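PDB 1I5P: pesticidal crystal protein Cry2Aa from Bacillus thuringiensis serovar kurstaki, which binds to midgut epithelial cells of dipteran and lepidopteran larvae and promotes their colloid-osmotic lysis. Local coordinates for residues Ser186-Arg189 against Asp190-Asn194; Tyr169-Leu172 against Leu173-Leu176. One frame throughout, in Å; residues are numbered along the deposited sequence.

Interaction 1. Residues Ser186-Arg189 against Asp190-Asn194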
loop_
_atom_site.group_PDB
_atom_site.type_symbol
_atom_site.label_atom_id
_atom_site.label_comp_id
_atom_site.label_asym_id
_atom_site.label_seq_id
_atom_site.Cartn_x
_atom_site.Cartn_y
_atom_site.Cartn_z
ATOM N N SER A 186 4.013 -19.993 1.708
ATOM C CA SER A 186 4.867 -19.925 2.890
ATOM C C SER A 186 5.479 -21.307 3.111
ATOM O O SER A 186 6.652 -21.433 3.478
ATOM C CB SER A 186 4.050 -19.523 4.119
ATOM O OG SER A 186 3.574 -18.187 4.005
ATOM N N PHE A 187 4.652 -22.329 2.889
ATOM C CA PHE A 187 5.040 -23.730 3.025
ATOM C C PHE A 187 6.183 -24.040 2.064
ATOM O O PHE A 187 7.205 -24.606 2.451
ATOM C CB PHE A 187 3.828 -24.626 2.712
ATOM C CG PHE A 187 4.188 -26.038 2.322
ATOM C CD1 PHE A 187 4.630 -26.950 3.279
ATOM C CD2 PHE A 187 4.097 -26.451 0.993
ATOM C CE1 PHE A 187 4.975 -28.255 2.922
ATOM C CE2 PHE A 187 4.440 -27.758 0.628
ATOM C CZ PHE A 187 4.881 -28.660 1.598
ATOM N N ILE A 188 6.000 -23.660 0.806
ATOM C CA ILE A 188 7.011 -23.881 -0.218
ATOM C C ILE A 188 8.323 -23.185 0.148
ATOM O O ILE A 188 9.396 -23.776 0.051
ATOM C CB ILE A 188 6.504 -23.380 -1.587
ATOM C CG1 ILE A 188 5.326 -24.255 -2.034
ATOM C CG2 ILE A 188 7.638 -23.395 -2.616
ATOM C CD1 ILE A 188 4.546 -23.708 -3.228
ATOM N N ARG A 189 8.228 -21.935 0.585
ATOM C CA ARG A 189 9.410 -21.182 0.975
ATOM C C ARG A 189 10.102 -21.870 2.152
ATOM O O ARG A 189 11.327 -21.900 2.224
ATOM C CB ARG A 189 9.026 -19.749 1.370
ATOM C CG ARG A 189 10.213 -18.812 1.585
ATOM C CD ARG A 189 9.741 -17.463 2.100
ATOM N NE ARG A 189 10.791 -16.443 2.105
ATOM C CZ ARG A 189 11.378 -15.975 3.202
ATOM N NH1 ARG A 189 11.030 -16.438 4.395
ATOM N NH2 ARG A 189 12.293 -15.020 3.108
ATOM N N ASP A 190 9.314 -22.420 3.072
ATOM C CA ASP A 190 9.876 -23.105 4.234
ATOM C C ASP A 190 10.722 -24.299 3.802
ATOM O O ASP A 190 11.828 -24.497 4.306
ATOM C CB ASP A 190 8.764 -23.583 5.174
ATOM C CG ASP A 190 8.212 -22.467 6.053
ATOM O OD1 ASP A 190 8.758 -21.344 6.022
ATOM O OD2 ASP A 190 7.232 -22.719 6.788
ATOM N N VAL A 191 10.205 -25.093 2.869
ATOM C CA VAL A 191 10.938 -26.259 2.386
ATOM C C VAL A 191 12.291 -25.831 1.830
ATOM O O VAL A 191 13.315 -26.460 2.099
ATOM C CB VAL A 191 10.156 -26.991 1.271
ATOM C CG1 VAL A 191 11.025 -28.086 0.654
ATOM C CG2 VAL A 191 8.875 -27.583 1.839
ATOM N N ILE A 192 12.282 -24.745 1.065
ATOM C CA ILE A 192 13.495 -24.216 0.452
ATOM C C ILE A 192 14.537 -23.742 1.468
ATOM O O ILE A 192 15.691 -24.185 1.441
ATOM C CB ILE A 192 13.166 -23.026 -0.481
ATOM C CG1 ILE A 192 12.272 -23.504 -1.634
ATOM C CG2 ILE A 192 14.454 -22.394 -1.000
ATOM C CD1 ILE A 192 11.731 -22.390 -2.504
ATOM N N LEU A 193 14.127 -22.842 2.357
ATOM C CA LEU A 193 15.031 -22.269 3.352
ATOM C C LEU A 193 15.461 -23.200 4.484
ATOM O O LEU A 193 16.420 -22.913 5.200
ATOM C CB LEU A 193 14.414 -20.991 3.933
ATOM C CG LEU A 193 14.189 -19.867 2.909
ATOM C CD1 LEU A 193 13.516 -18.671 3.571
ATOM C CD2 LEU A 193 15.530 -19.462 2.293
ATOM N N ASN A 194 14.758 -24.315 4.635
ATOM C CA ASN A 194 15.069 -25.289 5.676
ATOM C C ASN A 194 15.459 -26.628 5.059
ATOM O O ASN A 194 15.455 -27.658 5.737
ATOM C CB ASN A 194 13.852 -25.474 6.584
ATOM C CG ASN A 194 13.532 -24.224 7.372
ATOM O OD1 ASN A 194 14.123 -23.980 8.420
ATOM N ND2 ASN A 194 12.608 -23.414 6.861
HETATM O O HOH W 1 10.430 -19.446 4.869
#

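Interaction 2. Residues Tyr169-Leu172 against Leu173-Leu176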
loop_
_atom_site.group_PDB
_atom_site.type_symbol
_atom_site.label_atom_id
_atom_site.label_comp_id
_atom_site.label_asym_id
_atom_site.label_seq_id
_atom_site.Cartn_x
_atom_site.Cartn_y
_atom_site.Cartn_z
ATOM N N TYR A 169 -18.455 -17.125 -7.091
ATOM C CA TYR A 169 -18.112 -16.467 -5.836
ATOM C C TYR A 169 -16.625 -16.186 -5.721
ATOM O O TYR A 169 -16.102 -16.079 -4.615
ATOM C CB TYR A 169 -18.523 -17.340 -4.657
ATOM C CG TYR A 169 -19.875 -17.984 -4.802
ATOM C CD1 TYR A 169 -19.997 -19.274 -5.315
ATOM C CD2 TYR A 169 -21.033 -17.312 -4.420
ATOM C CE1 TYR A 169 -21.242 -19.882 -5.440
ATOM C CE2 TYR A 169 -22.287 -17.911 -4.545
ATOM C CZ TYR A 169 -22.380 -19.195 -5.053
ATOM O OH TYR A 169 -23.606 -19.804 -5.173
ATOM N N GLN A 170 -15.942 -16.055 -6.852
ATOM C CA GLN A 170 -14.502 -15.822 -6.819
ATOM C C GLN A 170 -14.084 -14.562 -6.070
ATOM O O GLN A 170 -13.123 -14.599 -5.305
ATOM C CB GLN A 170 -13.930 -15.804 -8.238
ATOM C CG GLN A 170 -14.293 -17.040 -9.053
ATOM C CD GLN A 170 -13.349 -17.277 -10.211
ATOM O OE1 GLN A 170 -13.048 -16.363 -10.978
ATOM N NE2 GLN A 170 -12.875 -18.513 -10.345
ATOM N N LEU A 171 -14.795 -13.456 -6.270
ATOM C CA LEU A 171 -14.435 -12.220 -5.576
ATOM C C LEU A 171 -14.754 -12.321 -4.090
ATOM O O LEU A 171 -13.982 -11.871 -3.244
ATOM C CB LEU A 171 -15.181 -11.017 -6.160
ATOM C CG LEU A 171 -14.796 -9.665 -5.539
ATOM C CD1 LEU A 171 -13.400 -9.252 -6.037
ATOM C CD2 LEU A 171 -15.822 -8.607 -5.918
ATOM N N LEU A 172 -15.901 -12.912 -3.778
ATOM C CA LEU A 172 -16.318 -13.065 -2.394
ATOM C C LEU A 172 -15.358 -13.939 -1.593
ATOM O O LEU A 172 -15.136 -13.705 -0.405
ATOM C CB LEU A 172 -17.728 -13.659 -2.342
ATOM C CG LEU A 172 -18.327 -13.877 -0.951
ATOM C CD1 LEU A 172 -18.072 -12.651 -0.084
ATOM C CD2 LEU A 172 -19.824 -14.152 -1.077
ATOM N N LEU A 173 -14.788 -14.938 -2.256
ATOM C CA LEU A 173 -13.863 -15.861 -1.620
ATOM C C LEU A 173 -12.403 -15.431 -1.746
ATOM O O LEU A 173 -11.519 -16.035 -1.143
ATOM C CB LEU A 173 -14.028 -17.251 -2.236
ATOM C CG LEU A 173 -15.384 -17.933 -2.033
ATOM C CD1 LEU A 173 -15.496 -19.157 -2.931
ATOM C CD2 LEU A 173 -15.530 -18.332 -0.569
ATOM N N LEU A 174 -12.148 -14.384 -2.525
ATOM C CA LEU A 174 -10.775 -13.927 -2.740
ATOM C C LEU A 174 -9.965 -13.721 -1.444
ATOM O O LEU A 174 -8.809 -14.143 -1.369
ATOM C CB LEU A 174 -10.761 -12.659 -3.596
ATOM C CG LEU A 174 -9.439 -12.362 -4.322
ATOM C CD1 LEU A 174 -9.024 -13.560 -5.187
ATOM C CD2 LEU A 174 -9.588 -11.111 -5.180
ATOM N N PRO A 175 -10.551 -13.081 -0.416
ATOM C CA PRO A 175 -9.799 -12.883 0.827
ATOM C C PRO A 175 -9.379 -14.230 1.406
ATOM O O PRO A 175 -8.238 -14.410 1.807
ATOM C CB PRO A 175 -10.793 -12.134 1.715
ATOM C CG PRO A 175 -11.547 -11.317 0.719
ATOM C CD PRO A 175 -11.825 -12.344 -0.367
ATOM N N LEU A 176 -10.300 -15.183 1.428
ATOM C CA LEU A 176 -9.988 -16.512 1.955
ATOM C C LEU A 176 -8.929 -17.191 1.098
ATOM O O LEU A 176 -7.987 -17.786 1.619
ATOM C CB LEU A 176 -11.247 -17.384 2.002
ATOM C CG LEU A 176 -12.344 -17.047 3.019
ATOM C CD1 LEU A 176 -13.349 -18.196 3.066
ATOM C CD2 LEU A 176 -11.738 -16.838 4.406
#

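Interaction 1. Residues Ser186-Arg189 against Asp190-Asn194
L193 lays its CD1 methyl over one face of the R189 guanidinium, 3.4 Å above the plane and over its centre; the nearest atom is NH1, 3.4 Å from CD1. The arginine chain runs extended from CG to NE, with CG anti to the backbone N (chi1 -171°), which carries the planar group outward from the helix and somewhat forward, beside L193 one turn on. A water joins the same arginine to its sequence neighbour: it donates to D190 OD1 at 2.8 Å and accepts a weak bond from R189 NH1, whereas the two charged groups do not touch directly. On another side of the helix F187 and V191 lie side by side, V191 CG2 sitting over one face of the ring, offset toward its rim and 4.1 Å from CE1. I188 CG2 meets I192 CD1 at 4.2 Å. Beneath these pairs run regular i to i+4 backbone bonds, the straightest from L193 N to R189 O (176°). This is the last full turn of helix 170-193 in the helical bundle of the toxin's N-terminal domain. N194, the first residue to leave helical geometry, returns its side chain to the helix: ND2 donates to D190 O at 2.9 Å, and that carbonyl also accepts from N194 N. Further out, F262 O, Y264 O and G70 O take the R189 N-H groups, fixing the guanidinium under L193. The D190 carboxylate accepts from I73 N (to OD1) and L74 N (to OD2), just before and at the start of helix 74-81, and F127 meets the F187 ring edge-to-face.

Interaction 2. Residues Tyr169-Leu172 against Leu173-Leu176
A local contact along the first turn of helix 170-193, in the helical bundle of the N-terminal domain, joins Y169-L172 to L173-L176 mainly through backbone bonds and leucine side chains. L173 N donates to Y169 O at 2.9 Å. L173 then folds its side chain back over that same carbonyl: with CG beside the backbone N (chi1 -64°), CG lies 3.3 Å from Y169 O and CD1 reaches Y169 CB at 3.9 Å. A second apolar pair, L171 CD1 with L174 CD2 at 4.3 Å, continues toward helices 202-232 and 238-259, where L171 packs on F244 and M248 and L174 on Y222 and V252. The next bond is weak, from L174 N to L171 O at 3.2 Å, a three-residue step. P175 follows, its ring CD placed 3.6 Å from both L171 O and L172 O, while the ring packs on I93 and T97 of helix 88-101. Having no N-H, P175 cannot donate to the preceding turn, and the helix is kinked here. The chemistry thus implies a weakly bonded first turn, probably held in part by apolar packing against the neighbouring helices.

In the fold
Both contacts belong to helix 170-193 and follow in series, neither nested nor crossed: interaction 2 starts the helix and interaction 1 ends it, their centres 26 Å apart and their nearest atoms about 12 Å apart. Each joins adjoining residues, so neither closes a long loop. Entering from the loop after helix 145-160, the chain first ties the helix start to helices 88-101, 202-232 and 238-259. At its far end the same helix packs on helices 145-160 and 202-232, and its polar groups bond within residues 70-74 and to F262 and Y264, in the segment that follows helix 238-259. Helix 202-232 thus flanks both ends within the N-terminal bundle.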